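Long-range contacts in tegument protein UL51 (Human herpesvirus 1, PDB 6T5A), which probably acts in egress of virus particles from the perinuclear space and in secondary envelopment of cytoplasmic capsids at membranes derived from the trans-Golgi network: residues R57-A62 / L114-S119; V74-L79 / K101-A106. The protein carries 1 engineered substitution. All coordinates share one frame; numbering follows the deposited sequence.

From the N terminus, the modelled chain runs through the long strand 28-38 into helix 46-61, which is followed by helix 63-82, passes a gap at residues 84-89 and returns along helix 94-117. Interaction 2 joins 74-79 to 101-106 and closes the shorter loop, pairing helix 63-82 with helix 94-117 as an antiparallel helical hairpin. Interaction 1 closes the wider loop, bringing 57-62, on helix 46-61, against 114-119 at the C-terminal end of helix 94-117. Interaction 2 is therefore nested inside interaction 1. Their centres lie about 22 Å apart and their nearest atoms about 8 Å apart, so the two do not touch. Helix 94-117 is common to both, contacting the two consecutive helices at different points along its length.

Interaction 1 of 2, residues R57-A62 / L114-S119; sequences RRLVKA and LQMYMS
Met116 carries this contact, reaching from helix 94-117 to helix 46-61. Its CG stands anti to the backbone N (chi1 179°) and the chain stays extended to SD. A bend at chi3 (63°) then turns the methyl so that Met116 CE lies 3.7 Å from Leu59 CD2 and 3.8 Å from Ala62 CB. Arg58 slides past Met116 in the opposite direction, its NH2 lying 3.6 Å from Met116 CG; the polar tip runs beside the aliphatic part of the thioether chain. Leu59, with CG anti to its carbonyl carbon (chi1 -75°), crosses Tyr117 at about a right angle and brings CD2 to 3.5 Å from Tyr117 OH. That hydroxyl is hydrogen-bonded to a polar side chain of a different protein. Ser119, poorly ordered, makes a weak hydrogen bond from its OG to Met116 O at 3.1 Å; a glycerol, probably from the crystallisation liquor, makes another weak one to that carbonyl. The centre of the contact is apolar, with the exposed Arg58 and Ser119 at its margin. It joins helix 46-61, just ahead of helix 63-82 in the chain, to the C-terminal end of helix 94-117, and the different protein packs on Leu59, Ala62 and Tyr117, forming a heteromeric interface.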
loop_
_atom_site.group_PDB
_atom_site.type_symbol
_atom_site.label_atom_id
_atom_site.label_comp_id
_atom_site.label_asym_id
_atom_site.label_seq_id
_atom_site.Cartn_x
_atom_site.Cartn_y
_atom_site.Cartn_z
ATOM N N ARG A 57 14.319 15.813 -26.461
ATOM C CA ARG A 57 14.988 17.067 -26.849
ATOM C C ARG A 57 16.210 16.809 -27.756
ATOM O O ARG A 57 16.392 17.527 -28.745
ATOM C CB ARG A 57 15.310 17.945 -25.625
ATOM C CG ARG A 57 14.013 18.599 -25.100
ATOM C CD ARG A 57 14.116 19.321 -23.769
ATOM N NE ARG A 57 12.836 19.944 -23.411
ATOM C CZ ARG A 57 12.577 20.515 -22.236
ATOM N NH1 ARG A 57 13.505 20.539 -21.283
ATOM N NH2 ARG A 57 11.384 21.056 -22.001
ATOM N N ARG A 58 16.973 15.738 -27.491
ATOM C CA ARG A 58 18.121 15.355 -28.331
ATOM C C ARG A 58 17.642 14.872 -29.714
ATOM O O ARG A 58 18.268 15.193 -30.724
ATOM C CB ARG A 58 18.950 14.262 -27.653
ATOM C CG ARG A 58 19.766 14.768 -26.452
ATOM C CD ARG A 58 20.466 13.629 -25.746
ATOM N NE ARG A 58 21.526 13.058 -26.578
ATOM C CZ ARG A 58 22.184 11.937 -26.297
ATOM N NH1 ARG A 58 21.883 11.235 -25.209
ATOM N NH2 ARG A 58 23.142 11.503 -27.107
ATOM N N LEU A 59 16.517 14.122 -29.747
ATOM C CA LEU A 59 15.932 13.614 -30.984
ATOM C C LEU A 59 15.282 14.712 -31.832
ATOM O O LEU A 59 15.290 14.602 -33.049
ATOM C CB LEU A 59 14.932 12.491 -30.707
ATOM C CG LEU A 59 15.529 11.142 -30.336
ATOM C CD1 LEU A 59 14.557 10.350 -29.497
ATOM C CD2 LEU A 59 15.936 10.357 -31.579
ATOM N N VAL A 60 14.723 15.758 -31.192
ATOM C CA VAL A 60 14.139 16.916 -31.882
ATOM C C VAL A 60 15.285 17.672 -32.587
ATOM O O VAL A 60 15.126 18.081 -33.742
ATOM C CB VAL A 60 13.292 17.815 -30.928
ATOM C CG1 VAL A 60 13.036 19.195 -31.524
ATOM C CG2 VAL A 60 11.960 17.142 -30.577
ATOM N N LYS A 61 16.447 17.800 -31.918
ATOM C CA LYS A 61 17.636 18.418 -32.523
ATOM C C LYS A 61 18.156 17.560 -33.679
ATOM O O LYS A 61 18.506 18.103 -34.729
ATOM C CB LYS A 61 18.738 18.643 -31.482
ATOM C CG LYS A 61 18.502 19.883 -30.618
ATOM C CD LYS A 61 19.567 20.015 -29.530
ATOM C CE LYS A 61 19.342 21.206 -28.624
ATOM N NZ LYS A 61 18.270 20.964 -27.620
ATOM N N ALA A 62 18.128 16.214 -33.514
ATOM C CA ALA A 62 18.580 15.244 -34.515
ATOM C C ALA A 62 17.715 15.205 -35.783
ATOM O O ALA A 62 18.114 14.552 -36.747
ATOM C CB ALA A 62 18.673 13.859 -33.896
ATOM N N LEU A 114 23.825 7.200 -35.576
ATOM C CA LEU A 114 24.194 5.942 -34.917
ATOM C C LEU A 114 24.932 6.157 -33.600
ATOM O O LEU A 114 24.703 5.396 -32.663
ATOM C CB LEU A 114 25.008 5.029 -35.838
ATOM C CG LEU A 114 24.262 4.423 -37.033
ATOM C CD1 LEU A 114 25.247 3.937 -38.094
ATOM C CD2 LEU A 114 23.333 3.309 -36.598
ATOM N N GLN A 115 25.787 7.194 -33.520
ATOM C CA GLN A 115 26.544 7.542 -32.316
ATOM C C GLN A 115 25.597 7.993 -31.194
ATOM O O GLN A 115 25.777 7.587 -30.043
ATOM C CB GLN A 115 27.604 8.610 -32.636
ATOM C CG GLN A 115 28.635 8.821 -31.528
ATOM C CD GLN A 115 29.747 9.773 -31.913
ATOM O OE1 GLN A 115 29.686 10.498 -32.920
ATOM N NE2 GLN A 115 30.796 9.795 -31.107
ATOM N N MET A 116 24.567 8.793 -31.540
ATOM C CA MET A 116 23.541 9.247 -30.596
ATOM C C MET A 116 22.697 8.064 -30.086
ATOM O O MET A 116 22.452 7.978 -28.885
ATOM C CB MET A 116 22.660 10.333 -31.227
ATOM C CG MET A 116 21.560 10.840 -30.308
ATOM S SD MET A 116 20.292 11.809 -31.155
ATOM C CE MET A 116 19.614 10.592 -32.260
ATOM N N TYR A 117 22.277 7.153 -30.986
ATOM C CA TYR A 117 21.480 5.983 -30.621
ATOM C C TYR A 117 22.285 4.953 -29.831
ATOM O O TYR A 117 21.842 4.510 -28.770
ATOM C CB TYR A 117 20.863 5.332 -31.867
ATOM C CG TYR A 117 19.505 5.883 -32.245
ATOM C CD1 TYR A 117 19.385 6.977 -33.096
ATOM C CD2 TYR A 117 18.335 5.302 -31.760
ATOM C CE1 TYR A 117 18.132 7.479 -33.459
ATOM C CE2 TYR A 117 17.079 5.779 -32.138
ATOM C CZ TYR A 117 16.983 6.875 -32.976
ATOM O OH TYR A 117 15.744 7.357 -33.320
ATOM N N MET A 118 23.458 4.572 -30.355
ATOM C CA MET A 118 24.368 3.596 -29.753
ATOM C C MET A 118 25.494 4.351 -29.047
ATOM O O MET A 118 26.608 4.467 -29.576
ATOM C CB MET A 118 24.917 2.621 -30.821
ATOM C CG MET A 118 23.834 1.926 -31.639
ATOM S SD MET A 118 24.371 1.557 -33.333
ATOM C CE MET A 118 25.251 0.007 -33.057
ATOM N N SER A 119 25.175 4.910 -27.868
ATOM C CA SER A 119 26.113 5.670 -27.043
ATOM C C SER A 119 27.093 4.757 -26.303
ATOM O O SER A 119 26.802 3.585 -26.064
ATOM C CB SER A 119 25.359 6.553 -26.054
ATOM O OG SER A 119 24.569 7.515 -26.734
#

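Interaction 2 of 2, residues V74-L79 / K101-A106; sequences VNLERL and KMRRLA
The Arg78 guanidinium has Val74 CG1, one turn earlier in its own helix, over one face, 3.7 Å above the plane and offset toward the rim. The Arg103 guanidinium meets Leu76 CD2 obliquely, while the closer approach of this pair involves the arginine's aliphatic part, with Leu76 CD2 3.9 Å from Arg103 CG. The Asn75 amide uses an N-H of ND2 to reach the thioether: Asn75 ND2 lies 3.4 Å from Met102 SD, and the weak hydrogen bond is nearly straight at 169° and links the two segments. Met102 has CG anti to the carbonyl carbon, and bends at chi2 and chi3, the latter at 108° and so far from a staggered value, curl the chain so that it crosses Asn75 obliquely, with Asn75 CB 3.7 Å from Met102 SD. Leu76 also has CG anti to its carbonyl carbon and crosses Met102 obliquely, setting Leu76 CG 3.9 Å from Met102 CB; both Leu76 methyls touch Arg103 CG from one side, the two chains crossing at about a right angle. Leu79 CD1 adds a looser touch to Met102 CG at 4.4 Å. Met102 therefore meets Asn75, Leu76 and Leu79, three side chains within about one turn. The axes of the two segments approach to 9.8 Å and run antiparallel at 160°, forming part of the hairpin of helices 63-82 and 94-117. This pairing continues through Ala106 on Tyr69 and Cys72, and through Leu76 and Leu79 on Gln99; no other protein chain of the assembly touches the two segments.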
loop_
_atom_site.group_PDB
_atom_site.type_symbol
_atom_site.label_atom_id
_atom_site.label_comp_id
_atom_site.label_asym_id
_atom_site.label_seq_id
_atom_site.Cartn_x
_atom_site.Cartn_y
_atom_site.Cartn_z
ATOM N N VAL A 74 17.302 11.681 -51.797
ATOM C CA VAL A 74 16.501 12.234 -52.912
ATOM C C VAL A 74 17.466 12.615 -54.048
ATOM O O VAL A 74 17.201 12.288 -55.209
ATOM C CB VAL A 74 15.613 13.426 -52.476
ATOM C CG1 VAL A 74 15.034 14.169 -53.688
ATOM C CG2 VAL A 74 14.500 12.967 -51.527
ATOM N N ASN A 75 18.594 13.277 -53.709
ATOM C CA ASN A 75 19.590 13.658 -54.720
ATOM C C ASN A 75 20.154 12.443 -55.425
ATOM O O ASN A 75 20.317 12.491 -56.630
ATOM C CB ASN A 75 20.701 14.537 -54.144
ATOM C CG ASN A 75 20.262 15.941 -53.825
ATOM O OD1 ASN A 75 19.198 16.390 -54.227
ATOM N ND2 ASN A 75 21.073 16.672 -53.084
ATOM N N LEU A 76 20.382 11.342 -54.697
ATOM C CA LEU A 76 20.855 10.080 -55.282
ATOM C C LEU A 76 19.830 9.501 -56.261
ATOM O O LEU A 76 20.209 9.051 -57.340
ATOM C CB LEU A 76 21.238 9.066 -54.186
ATOM C CG LEU A 76 22.602 9.332 -53.517
ATOM C CD1 LEU A 76 22.771 8.543 -52.244
ATOM C CD2 LEU A 76 23.775 9.072 -54.477
ATOM N N GLU A 77 18.528 9.565 -55.910
ATOM C CA GLU A 77 17.445 9.101 -56.786
ATOM C C GLU A 77 17.366 9.982 -58.045
ATOM O O GLU A 77 17.218 9.450 -59.147
ATOM C CB GLU A 77 16.103 9.103 -56.040
ATOM C CG GLU A 77 14.984 8.513 -56.877
ATOM C CD GLU A 77 13.593 8.768 -56.339
ATOM O OE1 GLU A 77 13.267 8.245 -55.251
ATOM O OE2 GLU A 77 12.824 9.483 -57.018
ATOM N N ARG A 78 17.499 11.320 -57.887
ATOM C CA ARG A 78 17.474 12.266 -59.011
ATOM C C ARG A 78 18.640 12.009 -59.981
ATOM O O ARG A 78 18.454 12.079 -61.204
ATOM C CB ARG A 78 17.500 13.717 -58.513
ATOM C CG ARG A 78 16.158 14.181 -57.964
ATOM C CD ARG A 78 16.237 15.524 -57.260
ATOM N NE ARG A 78 14.889 15.981 -56.911
ATOM C CZ ARG A 78 14.595 17.164 -56.385
ATOM N NH1 ARG A 78 15.558 18.032 -56.099
ATOM N NH2 ARG A 78 13.338 17.485 -56.127
ATOM N N LEU A 79 19.828 11.691 -59.434
ATOM C CA LEU A 79 21.021 11.401 -60.231
ATOM C C LEU A 79 20.869 10.099 -61.014
ATOM O O LEU A 79 21.271 10.040 -62.182
ATOM C CB LEU A 79 22.282 11.363 -59.354
ATOM C CG LEU A 79 22.788 12.729 -58.843
ATOM C CD1 LEU A 79 23.635 12.574 -57.568
ATOM C CD2 LEU A 79 23.542 13.503 -59.940
ATOM N N LYS A 101 29.771 12.359 -53.630
ATOM C CA LYS A 101 29.563 13.460 -52.688
ATOM C C LYS A 101 28.296 13.236 -51.836
ATOM O O LYS A 101 28.326 13.452 -50.624
ATOM C CB LYS A 101 29.476 14.791 -53.448
ATOM C CG LYS A 101 29.464 16.032 -52.557
ATOM C CD LYS A 101 29.307 17.313 -53.382
ATOM C CE LYS A 101 29.331 18.578 -52.545
ATOM N NZ LYS A 101 28.078 18.768 -51.763
ATOM N N MET A 102 27.191 12.813 -52.478
ATOM C CA MET A 102 25.924 12.554 -51.801
ATOM C C MET A 102 26.007 11.344 -50.892
ATOM O O MET A 102 25.446 11.377 -49.785
ATOM C CB MET A 102 24.757 12.452 -52.797
ATOM C CG MET A 102 24.414 13.779 -53.456
ATOM S SD MET A 102 23.890 15.020 -52.246
ATOM C CE MET A 102 25.319 16.127 -52.236
ATOM N N ARG A 103 26.722 10.286 -51.353
ATOM C CA ARG A 103 26.936 9.057 -50.579
ATOM C C ARG A 103 27.763 9.339 -49.331
ATOM O O ARG A 103 27.418 8.847 -48.260
ATOM C CB ARG A 103 27.574 7.939 -51.419
ATOM C CG ARG A 103 26.600 7.299 -52.392
ATOM C CD ARG A 103 27.177 6.057 -53.049
ATOM N NE ARG A 103 26.355 5.616 -54.179
ATOM C CZ ARG A 103 26.792 5.510 -55.428
ATOM N NH1 ARG A 103 28.056 5.788 -55.723
ATOM N NH2 ARG A 103 25.973 5.104 -56.392
ATOM N N ARG A 104 28.814 10.167 -49.451
ATOM C CA ARG A 104 29.667 10.526 -48.309
ATOM C C ARG A 104 28.928 11.377 -47.265
ATOM O O ARG A 104 29.098 11.140 -46.063
ATOM C CB ARG A 104 30.961 11.217 -48.762
ATOM C CG ARG A 104 31.937 10.262 -49.438
ATOM C CD ARG A 104 33.205 10.972 -49.885
ATOM N NE ARG A 104 34.072 10.081 -50.659
ATOM C CZ ARG A 104 34.980 9.268 -50.130
ATOM N NH1 ARG A 104 35.167 9.232 -48.815
ATOM N NH2 ARG A 104 35.712 8.485 -50.912
ATOM N N LEU A 105 28.121 12.362 -47.711
ATOM C CA LEU A 105 27.373 13.202 -46.779
ATOM C C LEU A 105 26.306 12.378 -46.048
ATOM O O LEU A 105 26.179 12.517 -44.828
ATOM C CB LEU A 105 26.798 14.471 -47.451
ATOM C CG LEU A 105 26.030 15.487 -46.541
ATOM C CD1 LEU A 105 26.897 16.017 -45.379
ATOM C CD2 LEU A 105 25.485 16.653 -47.352
ATOM N N ALA A 106 25.598 11.471 -46.770
ATOM C CA ALA A 106 24.598 10.576 -46.172
ATOM C C ALA A 106 25.275 9.666 -45.132
ATOM O O ALA A 106 24.743 9.506 -44.033
ATOM C CB ALA A 106 23.913 9.743 -47.243
#